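Side-chain contacts in N-acetylneuraminate lyase (Fusobacterium nucleatum subsp. nucleatum ATCC 25586, PDB 5ZKA), which belongs to the dihydrodipicolinate synthetase family of TIM-barrel proteins: residues G182-L187 / D204-P209; R189-F194 / G214-I219. One frame throughout, in Å; residues are numbered along the deposited sequence.

Interaction 1. Residues G182-L187 / D204-P209; sequences GDFYLL and DEMLLP. With EDO (1,2-ethanediol), chain E.
The starts of two helices meet here: Phe-184 faces Met-206 and Pro-209, and the CA atoms of Phe-184 and Pro-209 are 8.3 Å apart. No hydrogen bond joins 182-187 to 204-209, and the contact is apolar. The edge of the Phe-184 ring is turned to Met-206. Its CZ lies 3.7 Å from Met-206 CB, which sits near the ring plane. Met-206 SD is also at the ring edge, 4.9 Å from the ring centroid, a Met-aromatic contact. A bend at chi3 (-67°) turns the methyl back to the ring, and Met-206 CE reaches Phe-184 CE1 at 3.7 Å, in the ring plane. The same methyl lies against Gly-182 CA. Pro-209 CB comes to Phe-184 CE2 at 3.7 Å, obliquely.

Asp-183 is the N-cap of helix 184-193. Its OD1 takes a nearly straight bond from Leu-186 N (3.1 Å, 176°), which arrives from above the carboxylate plane, and a weak one from Tyr-185 N. These capping bonds satisfy N-H groups of the first turn, next to Phe-184. At the other end of 204-209, a 1,2-ethanediol, probably from the crystallisation liquor, accepts from Asp-204 N through O1 and donates from O1 to Glu-205 OE1 (2.7 Å).

The Phe-184 ring also meets Phe-203 and an aromatic side chain of a neighbouring subunit, so the contact borders the subunit interface. Leu-208 packs on helices 223-237 and 242-262. The contact thus joins the start of helix 184-193 to the short helix 207-212, which leads into barrel strand 217-220.

Interaction 2. Residues R189-F194 / G214-I219; sequences RVRKAF and GVDGAI
Helix 184-193 is fastened here to the loop that leads into strand 217-220 of the TIM barrel, and Arg-191 makes the connection. Its NH1 serves two acceptors across the contact. One is Gly-214 O, at 2.9 Å from Arg-191 NH1. The other is Asp-216 OD2, also 2.9 Å from Arg-191 NH1, in a salt bridge with an N-H...O angle of 163°. Both oxygens lie at the edge of the guanidinium, near its plane, so each N-H of NH1 has a partner. The oxygens are met less squarely. NH1 stands above the carbonyl plane of Gly-214 and above the carboxylate plane of Asp-216. The bridge uses a single oxygen: Asp-216 OD1 is 3.9 Å from Arg-191 NH1, and Arg-191 NH2 is 4.0 Å from Asp-216 OD2. The guanidinium and carboxylate planes cross at 82°.

The arginine chain leaves the helix with CG trans to the backbone N (chi1 171°). The turn at chi2 brings Arg-191 CD to 3.4 Å from Gly-214 O. The bend at chi3 then swings the guanidinium edge round to that oxygen and to Asp-216 OD2. Gly-214 has a positive phi, which suits a residue without a side chain, and Arg-191 CD lies close to its backbone.

The other terminal nitrogen, NH2, bonds to Phe-194 O at 2.9 Å, just past the end of the same helix, and to Lys-197 O. Four oxygens therefore hold the guanidinium and limit its rotation. Asp-216 OD2 also accepts from Ile-199 N, beside strand 200-201. The carboxylate is thus shared between the arginine and a backbone N-H, which would favour its charged form.

This polar tie, from an outer helix to the loop entering strand 217-220, one strand further on than 200-201, suits the beta/alpha topology of a TIM barrel.

Interactions 1 and 2 have centres about 10 Å apart, on the same side of the chain's centre. They share helix 184-193: interaction 1 uses its start, interaction 2 its end. Their segments alternate along the chain, in the order 182-187, 189-194, 204-209, 214-219. Helix 207-212 is the element before strand 217-220, so the second halves of the two contacts are neighbours too. They touch, with Leu-207 CD1 3.7 Å from Ala-218 CB and Leu-187 CD1 3.9 Å from Val-215 CG1. Together an apolar contact and a charged one join a single outer helix to the next helix-strand unit of the TIM barrel.

Interaction 1. Residues G182-L187 / D204-P209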
loop_
_atom_site.group_PDB
_atom_site.type_symbol
_atom_site.label_atom_id
_atom_site.label_comp_id
_atom_site.label_asym_id
_atom_site.label_seq_id
_atom_site.Cartn_x
_atom_site.Cartn_y
_atom_site.Cartn_z
ATOM N N GLY A 182 0.504 5.516 -3.198
ATOM C CA GLY A 182 0.409 4.431 -2.235
ATOM C C GLY A 182 -0.073 3.118 -2.829
ATOM O O GLY A 182 -0.705 2.315 -2.137
ATOM N N ASP A 183 0.214 2.893 -4.113
ATOM C CA ASP A 183 -0.220 1.702 -4.853
ATOM C C ASP A 183 0.924 0.688 -4.825
ATOM O O ASP A 183 1.836 0.733 -5.650
ATOM C CB ASP A 183 -0.618 2.085 -6.281
ATOM C CG ASP A 183 -1.110 0.902 -7.092
ATOM O OD1 ASP A 183 -0.965 -0.252 -6.631
ATOM O OD2 ASP A 183 -1.657 1.119 -8.203
ATOM N N PHE A 184 0.860 -0.260 -3.874
ATOM C CA PHE A 184 1.961 -1.202 -3.716
ATOM C C PHE A 184 1.908 -2.360 -4.703
ATOM O O PHE A 184 2.898 -3.084 -4.837
ATOM C CB PHE A 184 2.008 -1.717 -2.261
ATOM C CG PHE A 184 2.597 -0.725 -1.307
ATOM C CD1 PHE A 184 1.891 0.411 -0.947
ATOM C CD2 PHE A 184 3.864 -0.915 -0.786
ATOM C CE1 PHE A 184 2.450 1.351 -0.081
ATOM C CE2 PHE A 184 4.427 0.019 0.080
ATOM C CZ PHE A 184 3.721 1.149 0.428
ATOM N N TYR A 185 0.806 -2.543 -5.434
ATOM C CA TYR A 185 0.856 -3.452 -6.569
ATOM C C TYR A 185 1.682 -2.839 -7.697
ATOM O O TYR A 185 2.607 -3.468 -8.232
ATOM C CB TYR A 185 -0.571 -3.775 -7.032
ATOM C CG TYR A 185 -0.665 -4.651 -8.266
ATOM C CD1 TYR A 185 0.160 -5.759 -8.439
ATOM C CD2 TYR A 185 -1.599 -4.373 -9.250
ATOM C CE1 TYR A 185 0.060 -6.570 -9.581
ATOM C CE2 TYR A 185 -1.716 -5.176 -10.397
ATOM C CZ TYR A 185 -0.886 -6.272 -10.553
ATOM O OH TYR A 185 -1.001 -7.054 -11.690
ATOM N N LEU A 186 1.383 -1.590 -8.050
ATOM C CA LEU A 186 2.184 -0.914 -9.067
ATOM C C LEU A 186 3.650 -0.830 -8.643
ATOM O O LEU A 186 4.551 -0.986 -9.478
ATOM C CB LEU A 186 1.613 0.477 -9.340
ATOM C CG LEU A 186 2.358 1.334 -10.365
ATOM C CD1 LEU A 186 2.239 0.737 -11.763
ATOM C CD2 LEU A 186 1.818 2.760 -10.330
ATOM N N LEU A 187 3.913 -0.604 -7.343
ATOM C CA LEU A 187 5.298 -0.530 -6.881
ATOM C C LEU A 187 6.026 -1.839 -7.147
ATOM O O LEU A 187 7.155 -1.841 -7.644
ATOM C CB LEU A 187 5.353 -0.171 -5.390
ATOM C CG LEU A 187 6.749 -0.153 -4.740
ATOM C CD1 LEU A 187 7.718 0.767 -5.498
ATOM C CD2 LEU A 187 6.678 0.215 -3.249
ATOM N N ASP A 204 6.903 8.354 3.872
ATOM C CA ASP A 204 7.715 7.986 5.026
ATOM C C ASP A 204 6.983 7.017 5.932
ATOM O O ASP A 204 7.612 6.183 6.595
ATOM C CB ASP A 204 8.063 9.219 5.856
ATOM C CG ASP A 204 8.794 10.288 5.061
ATOM O OD1 ASP A 204 8.785 10.217 3.818
ATOM O OD2 ASP A 204 9.360 11.206 5.702
ATOM N N GLU A 205 5.661 7.143 6.001
ATOM C CA GLU A 205 4.871 6.314 6.897
ATOM C C GLU A 205 4.655 4.913 6.347
ATOM O O GLU A 205 4.021 4.096 7.020
ATOM C CB GLU A 205 3.522 6.990 7.181
ATOM C CG GLU A 205 2.557 7.067 6.007
ATOM C CD GLU A 205 2.851 8.206 5.043
ATOM O OE1 GLU A 205 3.828 8.967 5.258
ATOM O OE2 GLU A 205 2.074 8.347 4.079
ATOM N N MET A 206 5.144 4.627 5.137
ATOM C CA MET A 206 5.075 3.296 4.540
ATOM C C MET A 206 6.458 2.812 4.105
ATOM O O MET A 206 6.588 2.048 3.148
ATOM C CB MET A 206 4.090 3.289 3.379
ATOM C CG MET A 206 2.740 3.857 3.815
ATOM S SD MET A 206 1.436 3.704 2.578
ATOM C CE MET A 206 2.042 4.805 1.312
ATOM N N LEU A 207 7.500 3.225 4.836
ATOM C CA LEU A 207 8.866 2.866 4.469
ATOM C C LEU A 207 9.104 1.364 4.577
ATOM O O LEU A 207 9.745 0.764 3.709
ATOM C CB LEU A 207 9.853 3.626 5.360
ATOM C CG LEU A 207 11.345 3.355 5.137
ATOM C CD1 LEU A 207 11.744 3.605 3.674
ATOM C CD2 LEU A 207 12.168 4.255 6.057
ATOM N N LEU A 208 8.588 0.734 5.629
ATOM C CA LEU A 208 8.857 -0.693 5.808
ATOM C C LEU A 208 8.236 -1.536 4.697
ATOM O O LEU A 208 8.963 -2.345 4.090
ATOM C CB LEU A 208 8.398 -1.139 7.201
ATOM C CG LEU A 208 8.291 -2.646 7.430
ATOM C CD1 LEU A 208 9.615 -3.355 7.200
ATOM C CD2 LEU A 208 7.804 -2.883 8.856
ATOM N N PRO A 209 6.943 -1.416 4.371
ATOM C CA PRO A 209 6.414 -2.243 3.270
ATOM C C PRO A 209 7.085 -1.961 1.936
ATOM O O PRO A 209 7.273 -2.878 1.128
ATOM C CB PRO A 209 4.917 -1.893 3.240
ATOM C CG PRO A 209 4.775 -0.631 4.044
ATOM C CD PRO A 209 5.873 -0.676 5.069
HETATM C C1 EDO E . 5.381 11.913 5.429
HETATM O O1 EDO E . 5.278 11.073 4.310
HETATM C C2 EDO E . 4.041 12.595 5.683
HETATM O O2 EDO E . 3.745 13.424 4.591
#

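Interaction 2. Residues R189-F194 / G214-I219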
loop_
_atom_site.group_PDB
_atom_site.type_symbol
_atom_site.label_atom_id
_atom_site.label_comp_id
_atom_site.label_asym_id
_atom_site.label_seq_id
_atom_site.Cartn_x
_atom_site.Cartn_y
_atom_site.Cartn_z
ATOM N N ARG A 189 5.210 -4.064 -9.442
ATOM C CA ARG A 189 5.316 -4.276 -10.889
ATOM C C ARG A 189 6.449 -3.451 -11.491
ATOM O O ARG A 189 7.170 -3.931 -12.371
ATOM C CB ARG A 189 3.994 -3.927 -11.583
ATOM C CG ARG A 189 2.822 -4.876 -11.290
ATOM C CD ARG A 189 2.934 -6.169 -12.095
ATOM N NE ARG A 189 3.776 -7.145 -11.410
ATOM C CZ ARG A 189 4.274 -8.227 -11.993
ATOM N NH1 ARG A 189 4.016 -8.477 -13.270
ATOM N NH2 ARG A 189 5.043 -9.055 -11.304
ATOM N N VAL A 190 6.619 -2.210 -11.028
ATOM C CA VAL A 190 7.727 -1.376 -11.505
ATOM C C VAL A 190 9.062 -1.975 -11.075
ATOM O O VAL A 190 10.008 -2.037 -11.865
ATOM C CB VAL A 190 7.557 0.065 -10.990
ATOM C CG1 VAL A 190 8.793 0.904 -11.325
ATOM C CG2 VAL A 190 6.299 0.690 -11.608
ATOM N N ARG A 191 9.145 -2.452 -9.823
ATOM C CA ARG A 191 10.375 -3.083 -9.344
ATOM C C ARG A 191 10.743 -4.291 -10.190
ATOM O O ARG A 191 11.915 -4.481 -10.540
ATOM C CB ARG A 191 10.232 -3.496 -7.870
ATOM C CG ARG A 191 11.388 -4.358 -7.337
ATOM C CD ARG A 191 12.661 -3.547 -7.026
ATOM N NE ARG A 191 13.248 -2.959 -8.236
ATOM C CZ ARG A 191 14.082 -1.926 -8.234
ATOM N NH1 ARG A 191 14.446 -1.373 -7.079
ATOM N NH2 ARG A 191 14.541 -1.437 -9.391
ATOM N N LYS A 192 9.754 -5.125 -10.532
ATOM C CA LYS A 192 10.050 -6.314 -11.325
ATOM C C LYS A 192 10.405 -5.963 -12.760
ATOM O O LYS A 192 11.303 -6.573 -13.346
ATOM C CB LYS A 192 8.870 -7.285 -11.314
ATOM C CG LYS A 192 9.236 -8.645 -11.925
ATOM C CD LYS A 192 8.149 -9.194 -12.816
ATOM C CE LYS A 192 8.717 -10.191 -13.819
ATOM N NZ LYS A 192 9.709 -11.117 -13.209
ATOM N N ALA A 193 9.710 -4.990 -13.348
ATOM C CA ALA A 193 9.912 -4.691 -14.761
ATOM C C ALA A 193 11.219 -3.957 -15.034
ATOM O O ALA A 193 11.743 -4.037 -16.151
ATOM C CB ALA A 193 8.747 -3.854 -15.286
ATOM N N PHE A 194 11.743 -3.222 -14.056
ATOM C CA PHE A 194 12.910 -2.356 -14.248
ATOM C C PHE A 194 13.919 -2.610 -13.132
ATOM O O PHE A 194 14.156 -1.745 -12.282
ATOM C CB PHE A 194 12.477 -0.890 -14.289
ATOM C CG PHE A 194 11.270 -0.648 -15.166
ATOM C CD1 PHE A 194 11.367 -0.765 -16.551
ATOM C CD2 PHE A 194 10.047 -0.321 -14.611
ATOM C CE1 PHE A 194 10.257 -0.563 -17.363
ATOM C CE2 PHE A 194 8.933 -0.121 -15.413
ATOM C CZ PHE A 194 9.037 -0.241 -16.785
ATOM N N GLY A 214 11.772 -3.974 -2.326
ATOM C CA GLY A 214 13.037 -3.760 -3.001
ATOM C C GLY A 214 13.343 -2.345 -3.443
ATOM O O GLY A 214 14.193 -2.170 -4.327
ATOM N N VAL A 215 12.710 -1.323 -2.856
ATOM C CA VAL A 215 13.111 0.046 -3.211
ATOM C C VAL A 215 14.580 0.266 -2.815
ATOM O O VAL A 215 15.136 -0.426 -1.955
ATOM C CB VAL A 215 12.215 1.127 -2.580
ATOM C CG1 VAL A 215 10.783 1.014 -3.076
ATOM C CG2 VAL A 215 12.269 1.054 -1.063
ATOM N N ASP A 216 15.220 1.211 -3.500
ATOM C CA ASP A 216 16.643 1.485 -3.325
ATOM C C ASP A 216 16.900 2.556 -2.288
ATOM O O ASP A 216 18.061 2.828 -1.961
ATOM C CB ASP A 216 17.249 1.882 -4.668
ATOM C CG ASP A 216 17.069 0.795 -5.704
ATOM O OD1 ASP A 216 17.859 -0.171 -5.675
ATOM O OD2 ASP A 216 16.121 0.882 -6.518
ATOM N N GLY A 217 15.841 3.141 -1.751
ATOM C CA GLY A 217 15.980 4.190 -0.765
ATOM C C GLY A 217 14.653 4.882 -0.572
ATOM O O GLY A 217 13.600 4.347 -0.934
ATOM N N ALA A 218 14.719 6.084 -0.010
ATOM C CA ALA A 218 13.518 6.840 0.298
ATOM C C ALA A 218 13.869 8.316 0.328
ATOM O O ALA A 218 14.986 8.688 0.683
ATOM C CB ALA A 218 12.914 6.415 1.646
ATOM N N ILE A 219 12.906 9.147 -0.057
ATOM C CA ILE A 219 13.034 10.602 -0.037
ATOM C C ILE A 219 11.834 11.135 0.741
ATOM O O ILE A 219 10.689 10.861 0.366
ATOM C CB ILE A 219 13.071 11.173 -1.467
ATOM C CG1 ILE A 219 14.271 10.611 -2.215
ATOM C CG2 ILE A 219 13.083 12.695 -1.467
ATOM C CD1 ILE A 219 14.148 10.741 -3.769
#